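PDB 4F3N: uncharacterized ACR, COG1565 superfamily from Burkholderia thailandensis, which is of unknown function but has a methyltransferase fold, binds S-adenosyl-L-homocysteine and may methylate protein arginine, as its family is thought to do. Local coordinates for residues P128-L133 against L162-D167; F366-G371 against K396-A401. All coordinates share one frame; numbering follows the deposited sequence.

Interaction 1: residues P128-L133 against L162-D167; sequences PVAQAL and LGVELD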
ATOM      1  N   PRO A 128      17.576  -1.583  -8.173  1.00  9.09           N
ATOM      2  CA  PRO A 128      17.362  -0.133  -7.976  1.00  9.12           C
ATOM      3  C   PRO A 128      17.535   0.359  -6.547  1.00  8.46           C
ATOM      4  O   PRO A 128      17.931   1.514  -6.355  1.00  8.25           O
ATOM      5  CB  PRO A 128      15.918   0.098  -8.490  1.00  9.05           C
ATOM      6  CG  PRO A 128      15.280  -1.272  -8.501  1.00  9.11           C
ATOM      7  CD  PRO A 128      16.371  -2.280  -8.668  1.00  9.29           C
ATOM      8  N   VAL A 129      17.266  -0.452  -5.534  1.00  8.03           N
ATOM      9  CA  VAL A 129      17.553  -0.036  -4.169  1.00  8.17           C
ATOM     10  C   VAL A 129      19.055   0.226  -4.010  1.00  8.56           C
ATOM     11  O   VAL A 129      19.463   1.263  -3.517  1.00  9.42           O
ATOM     12  CB  VAL A 129      17.022  -1.040  -3.143  1.00  7.76           C
ATOM     13  CG1 VAL A 129      17.503  -0.746  -1.710  1.00  8.03           C
ATOM     14  CG2 VAL A 129      15.484  -0.980  -3.191  1.00  7.70           C
ATOM     15  N   ALA A 130      19.874  -0.695  -4.475  1.00  8.92           N
ATOM     16  CA  ALA A 130      21.338  -0.507  -4.390  1.00  8.91           C
ATOM     17  C   ALA A 130      21.788   0.721  -5.199  1.00  9.17           C
ATOM     18  O   ALA A 130      22.631   1.519  -4.754  1.00  9.00           O
ATOM     19  CB  ALA A 130      22.047  -1.785  -4.839  1.00  9.17           C
ATOM     20  N   GLN A 131      21.231   0.893  -6.388  1.00  9.43           N
ATOM     21  CA  GLN A 131      21.560   2.042  -7.193  1.00 10.07           C
ATOM     22  C   GLN A 131      21.194   3.350  -6.496  1.00  9.87           C
ATOM     23  O   GLN A 131      21.948   4.318  -6.583  1.00 10.24           O
ATOM     24  CB  GLN A 131      20.922   1.959  -8.585  1.00 10.79           C
ATOM     25  CG  GLN A 131      21.522   2.961  -9.541  1.00 12.30           C
ATOM     26  CD  GLN A 131      21.073   2.775 -10.998  1.00 13.47           C
ATOM     27  OE1 GLN A 131      19.929   2.451 -11.267  1.00 14.15           O
ATOM     28  NE2 GLN A 131      21.997   2.978 -11.946  1.00 16.22           N
ATOM     29  N   ALA A 132      20.061   3.404  -5.805  1.00  9.43           N
ATOM     30  CA  ALA A 132      19.657   4.613  -5.091  1.00  9.58           C
ATOM     31  C   ALA A 132      20.558   4.866  -3.885  1.00  9.92           C
ATOM     32  O   ALA A 132      20.920   6.021  -3.624  1.00 10.33           O
ATOM     33  CB  ALA A 132      18.188   4.523  -4.672  1.00  9.72           C
ATOM     34  N   LEU A 133      20.927   3.792  -3.165  1.00  9.58           N
ATOM     35  CA  LEU A 133      21.878   3.904  -2.037  1.00 10.17           C
ATOM     36  C   LEU A 133      23.204   4.476  -2.555  1.00 11.01           C
ATOM     37  O   LEU A 133      23.754   5.391  -1.979  1.00 11.33           O
ATOM     38  CB  LEU A 133      22.097   2.550  -1.387  1.00  9.68           C
ATOM     39  CG  LEU A 133      20.924   2.015  -0.573  1.00  9.61           C
ATOM     40  CD1 LEU A 133      21.119   0.524  -0.292  1.00  9.27           C
ATOM     41  CD2 LEU A 133      20.646   2.782   0.724  1.00  9.52           C
ATOM     42  N   LEU A 162      24.706  -8.964  -3.427  1.00 10.44           N
ATOM     43  CA  LEU A 162      25.197  -7.981  -4.395  1.00 10.87           C
ATOM     44  C   LEU A 162      26.311  -7.063  -3.849  1.00 10.85           C
ATOM     45  O   LEU A 162      26.800  -6.198  -4.572  1.00 10.31           O
ATOM     46  CB  LEU A 162      24.040  -7.084  -4.902  1.00 11.88           C
ATOM     47  CG  LEU A 162      23.048  -7.830  -5.762  1.00 12.76           C
ATOM     48  CD1 LEU A 162      21.801  -6.976  -6.014  1.00 13.27           C
ATOM     49  CD2 LEU A 162      23.670  -8.340  -7.070  1.00 14.41           C
ATOM     50  N   GLY A 163      26.752  -7.314  -2.624  1.00 10.66           N
ATOM     51  CA  GLY A 163      27.909  -6.576  -2.058  1.00 10.88           C
ATOM     52  C   GLY A 163      27.529  -5.377  -1.241  1.00 11.17           C
ATOM     53  O   GLY A 163      28.379  -4.573  -0.868  1.00 11.30           O
ATOM     54  N   VAL A 164      26.238  -5.243  -0.932  1.00 10.61           N
ATOM     55  CA  VAL A 164      25.715  -4.057  -0.206  1.00 11.41           C
ATOM     56  C   VAL A 164      25.276  -4.441   1.180  1.00 12.27           C
ATOM     57  O   VAL A 164      24.244  -5.059   1.351  1.00 13.00           O
ATOM     58  CB  VAL A 164      24.534  -3.406  -0.946  1.00 10.83           C
ATOM     59  CG1 VAL A 164      23.955  -2.224  -0.156  1.00 10.68           C
ATOM     60  CG2 VAL A 164      24.984  -2.970  -2.332  1.00 11.77           C
ATOM     61  N   GLU A 165      26.062  -4.053   2.169  1.00 14.07           N
ATOM     62  CA  GLU A 165      25.661  -4.175   3.577  1.00 14.58           C
ATOM     63  C   GLU A 165      25.067  -2.859   4.092  1.00 14.79           C
ATOM     64  O   GLU A 165      25.530  -1.757   3.790  1.00 15.20           O
ATOM     65  CB  GLU A 165      26.851  -4.490   4.475  1.00 16.37           C
ATOM     66  CG  GLU A 165      27.537  -5.804   4.196  1.00 17.00           C
ATOM     67  CD  GLU A 165      26.752  -7.026   4.599  1.00 18.08           C
ATOM     68  OE1 GLU A 165      25.765  -6.910   5.345  1.00 18.33           O
ATOM     69  OE2 GLU A 165      27.155  -8.143   4.166  1.00 20.01           O
ATOM     70  N   LEU A 166      24.048  -2.996   4.920  1.00 13.67           N
ATOM     71  CA  LEU A 166      23.379  -1.870   5.498  1.00 13.38           C
ATOM     72  C   LEU A 166      23.827  -1.659   6.937  1.00 14.61           C
ATOM     73  O   LEU A 166      24.037  -2.644   7.691  1.00 14.84           O
ATOM     74  CB  LEU A 166      21.867  -2.156   5.453  1.00 12.29           C
ATOM     75  CG  LEU A 166      21.235  -2.433   4.089  1.00 11.69           C
ATOM     76  CD1 LEU A 166      19.740  -2.731   4.223  1.00 11.91           C
ATOM     77  CD2 LEU A 166      21.445  -1.216   3.154  1.00 10.73           C
ATOM     78  N   ASP A 167      23.924  -0.382   7.333  1.00 15.16           N
ATOM     79  CA  ASP A 167      24.078  -0.029   8.739  1.00 16.42           C
ATOM     80  C   ASP A 167      22.847  -0.462   9.562  1.00 15.54           C
ATOM     81  O   ASP A 167      22.968  -0.851  10.737  1.00 15.92           O
ATOM     82  CB  ASP A 167      24.333   1.449   8.904  1.00 18.66           C
ATOM     83  CG  ASP A 167      25.648   1.918   8.261  1.00 22.11           C
ATOM     84  OD1 ASP A 167      26.586   1.099   8.101  1.00 24.90           O
ATOM     85  OD2 ASP A 167      25.742   3.141   7.951  1.00 24.46           O
TER

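Interaction 2: residues F366-G371 against K396-A401; sequences FLLNAG and KLISEA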
ATOM      1  N   PHE A 366       9.070  -1.514 -14.528  1.00  8.21           N
ATOM      2  CA  PHE A 366      10.086  -1.317 -13.486  1.00  7.95           C
ATOM      3  C   PHE A 366      10.926  -2.604 -13.314  1.00  7.84           C
ATOM      4  O   PHE A 366      12.161  -2.563 -13.316  1.00  7.41           O
ATOM      5  CB  PHE A 366       9.384  -0.929 -12.180  1.00  8.05           C
ATOM      6  CG  PHE A 366      10.304  -0.715 -10.999  1.00  7.74           C
ATOM      7  CD1 PHE A 366      10.840   0.552 -10.726  1.00  7.85           C
ATOM      8  CD2 PHE A 366      10.581  -1.753 -10.138  1.00  7.89           C
ATOM      9  CE1 PHE A 366      11.627   0.766  -9.589  1.00  8.03           C
ATOM     10  CE2 PHE A 366      11.366  -1.533  -9.023  1.00  7.83           C
ATOM     11  CZ  PHE A 366      11.885  -0.273  -8.745  1.00  7.79           C
ATOM     12  N   LEU A 367      10.227  -3.738 -13.205  1.00  7.44           N
ATOM     13  CA  LEU A 367      10.875  -5.042 -12.975  1.00  7.64           C
ATOM     14  C   LEU A 367      11.666  -5.472 -14.211  1.00  7.87           C
ATOM     15  O   LEU A 367      12.784  -5.989 -14.083  1.00  8.40           O
ATOM     16  CB  LEU A 367       9.874  -6.110 -12.555  1.00  7.47           C
ATOM     17  CG  LEU A 367       9.240  -5.947 -11.176  1.00  7.28           C
ATOM     18  CD1 LEU A 367       8.246  -7.066 -10.843  1.00  7.64           C
ATOM     19  CD2 LEU A 367      10.320  -5.887 -10.071  1.00  7.57           C
ATOM     20  N   LEU A 368      11.107  -5.277 -15.385  1.00  8.68           N
ATOM     21  CA  LEU A 368      11.867  -5.534 -16.606  1.00  8.99           C
ATOM     22  C   LEU A 368      13.169  -4.689 -16.674  1.00  9.62           C
ATOM     23  O   LEU A 368      14.253  -5.210 -16.959  1.00 10.35           O
ATOM     24  CB  LEU A 368      11.015  -5.251 -17.833  1.00  9.06           C
ATOM     25  CG  LEU A 368       9.981  -6.321 -18.118  1.00  9.06           C
ATOM     26  CD1 LEU A 368       8.981  -5.747 -19.144  1.00  9.31           C
ATOM     27  CD2 LEU A 368      10.661  -7.603 -18.607  1.00  9.41           C
ATOM     28  N   ASN A 369      13.026  -3.388 -16.456  1.00  9.75           N
ATOM     29  CA  ASN A 369      14.168  -2.474 -16.451  1.00 10.57           C
ATOM     30  C   ASN A 369      15.241  -2.844 -15.443  1.00 11.13           C
ATOM     31  O   ASN A 369      16.463  -2.733 -15.725  1.00 11.56           O
ATOM     32  CB  ASN A 369      13.683  -1.061 -16.218  1.00 10.67           C
ATOM     33  CG  ASN A 369      12.974  -0.440 -17.415  1.00 10.88           C
ATOM     34  OD1 ASN A 369      13.015  -0.968 -18.554  1.00 11.71           O
ATOM     35  ND2 ASN A 369      12.325   0.718 -17.187  1.00 10.31           N
ATOM     36  N   ALA A 370      14.791  -3.347 -14.305  1.00 10.91           N
ATOM     37  CA  ALA A 370      15.631  -3.725 -13.193  1.00 12.22           C
ATOM     38  C   ALA A 370      16.258  -5.108 -13.381  1.00 12.84           C
ATOM     39  O   ALA A 370      17.118  -5.524 -12.582  1.00 15.76           O
ATOM     40  CB  ALA A 370      14.805  -3.661 -11.897  1.00 12.00           C
ATOM     41  N   GLY A 371      15.913  -5.811 -14.452  1.00 12.21           N
ATOM     42  CA  GLY A 371      16.602  -7.060 -14.748  1.00 12.20           C
ATOM     43  C   GLY A 371      15.941  -8.345 -14.322  1.00 11.52           C
ATOM     44  O   GLY A 371      16.631  -9.352 -14.211  1.00 12.17           O
ATOM     45  N   LYS A 396       3.466 -13.764 -13.319  1.00 11.59           N
ATOM     46  CA  LYS A 396       2.486 -13.143 -12.428  1.00 10.82           C
ATOM     47  C   LYS A 396       2.891 -11.699 -12.101  1.00 10.40           C
ATOM     48  O   LYS A 396       2.036 -10.798 -12.012  1.00  9.96           O
ATOM     49  CB  LYS A 396       2.378 -13.949 -11.137  1.00 11.57           C
ATOM     50  N   LEU A 397       4.191 -11.503 -11.895  1.00  9.70           N
ATOM     51  CA  LEU A 397       4.694 -10.163 -11.542  1.00  9.56           C
ATOM     52  C   LEU A 397       4.601  -9.142 -12.683  1.00  9.61           C
ATOM     53  O   LEU A 397       4.431  -7.953 -12.416  1.00  9.09           O
ATOM     54  CB  LEU A 397       6.126 -10.229 -11.046  1.00  9.35           C
ATOM     55  CG  LEU A 397       6.339 -10.861  -9.675  1.00  9.36           C
ATOM     56  CD1 LEU A 397       7.796 -11.051  -9.350  1.00  9.58           C
ATOM     57  CD2 LEU A 397       5.669 -10.044  -8.569  1.00  9.26           C
ATOM     58  N   ILE A 398       4.724  -9.595 -13.934  1.00  9.42           N
ATOM     59  CA  ILE A 398       4.912  -8.675 -15.052  1.00  9.78           C
ATOM     60  C   ILE A 398       3.819  -8.737 -16.115  1.00 10.32           C
ATOM     61  O   ILE A 398       3.668  -7.782 -16.889  1.00 10.33           O
ATOM     62  CB  ILE A 398       6.342  -8.767 -15.722  1.00  9.91           C
ATOM     63  CG1 ILE A 398       6.500 -10.028 -16.590  1.00 10.27           C
ATOM     64  CG2 ILE A 398       7.435  -8.693 -14.623  1.00  9.54           C
ATOM     65  CD1 ILE A 398       7.849 -10.120 -17.328  1.00 10.60           C
ATOM     66  N   SER A 399       3.015  -9.799 -16.129  1.00 11.05           N
ATOM     67  CA  SER A 399       1.956  -9.884 -17.116  1.00 12.12           C
ATOM     68  C   SER A 399       0.888  -8.785 -16.952  1.00 12.02           C
ATOM     69  O   SER A 399       0.449  -8.484 -15.856  1.00 11.46           O
ATOM     70  CB  SER A 399       1.300 -11.287 -17.128  1.00 12.80           C
ATOM     71  OG  SER A 399       0.150 -11.238 -17.954  1.00 15.62           O
ATOM     72  N   GLU A 400       0.446  -8.222 -18.076  1.00 13.32           N
ATOM     73  CA  GLU A 400      -0.649  -7.249 -18.114  1.00 14.32           C
ATOM     74  C   GLU A 400      -1.924  -7.866 -17.524  1.00 14.14           C
ATOM     75  O   GLU A 400      -2.757  -7.147 -16.956  1.00 13.70           O
ATOM     76  CB  GLU A 400      -0.938  -6.805 -19.567  1.00 16.82           C
ATOM     77  CG  GLU A 400      -2.068  -5.808 -19.708  1.00 18.94           C
ATOM     78  CD  GLU A 400      -2.486  -5.578 -21.151  1.00 22.12           C
ATOM     79  OE1 GLU A 400      -2.465  -6.517 -21.964  1.00 25.48           O
ATOM     80  OE2 GLU A 400      -2.860  -4.437 -21.456  1.00 27.45           O
ATOM     81  N   ALA A 401      -2.070  -9.176 -17.676  1.00 14.63           N
ATOM     82  CA  ALA A 401      -3.256  -9.921 -17.217  1.00 15.73           C
ATOM     83  C   ALA A 401      -3.202 -10.261 -15.731  1.00 16.45           C
ATOM     84  O   ALA A 401      -4.187 -10.752 -15.148  1.00 18.57           O
ATOM     85  CB  ALA A 401      -3.392 -11.210 -18.030  1.00 16.73           C
TER

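Interaction 1: residues P128-L133 against L162-D167
A130 of helix 118-136 faces V164, in the loop that follows helix 150-161, with their CA atoms 7.0 Å apart. G163, with a positive phi of 94°, is the first residue to leave helical angles after helix 150-161 and forms a Schellman motif. The chain then runs extended through V164 to L166 before strand 168-172 begins.

Three pairs of apolar side chains make the contact. V164 uses both of its methyls. CG1 stands anti to the backbone N (chi1 177°), which spreads the two branches over different partners on the helix. V164 CG2 rests on A130 CB at 4.0 Å. V164 CG1 meets L133 CD1, also at 4.0 Å. The same L133 methyl touches L166 CD2 at 3.9 Å; both loop methyls approach it from the same general side. The side chains of L133 and L166 cross at about a right angle and meet through these methyls.

A130 and V164 form the partly exposed side, while L133 and L166 are buried. L133 also touches V210 of strand 210-214, and L166 packs on L159 and V141. L166 O accepts a hydrogen bond from R196 NH1. Between the two segments the chemistry is purely apolar. It implies plain hydrophobic packing that joins the helix to the loop leading into strand 168-172, away from the cofactor site.

Interaction 2: residues F366-G371 against K396-A401
L367 of helix 363-369 packs against L397 and I398, the last two residues of helix 384-398. L367 and L397 are buried and form the tight part of the contact; I398 is partly exposed. L367 CD1 lies 3.8 Å from L397 CB, and the two side chains cross at about a right angle. L367 CB meets I398 CG2 at 4.1 Å. The same I398 methyl is 4.2 Å from L367 CD1 and thus touches the leucine at both its CB and one branch end.

The outer side rests on a single methyl pair between two partly exposed residues, L368 CD2 and I398 CD1 at 4.0 Å. I398 CG1 sits between the backbone N and the carbonyl carbon (chi1 75°), and the extended chi2 of 177° carries CD1 to L368, leaving CG2 for L367. Beyond I398 the chain leaves the helix at S399, whose OG accepts a bond from A401 N in an ST turn.

L397 O accepts a hydrogen bond from Q363 NE2, and L367 also packs on T124. The L397 side chain is about 8 Å from that of N214, which binds S-adenosyl-L-homocysteine. Packing of helix 363-369 on the C-terminal end of helix 384-398 belongs to a class I methyltransferase (Rossmann-like) fold, strand order 3-2-1-4-5-7-6.

How the interactions relate
Helix 118-136 connects the two contacts. It supplies one side of interaction 1, and P128 packs on segment 366-371, at F366 and A370, beside the residues that meet 396-401. P128 CG lies 3.5 Å from F366 CZ, and P128 CD lies 3.8 Å from A370 CB. The centres of the contacts are about 21 Å apart. In sequence, interaction 1 closes before interaction 2 opens. Interaction 1 is remote from the S-adenosyl-L-homocysteine site. Interaction 2 is close: the L397 side chain is about 9 Å from that of T113, a binding residue. A 1,2-ethanediol, probably from the crystallisation liquor, lies about 4 Å from L397. No S-adenosyl-L-homocysteine is bound to this chain.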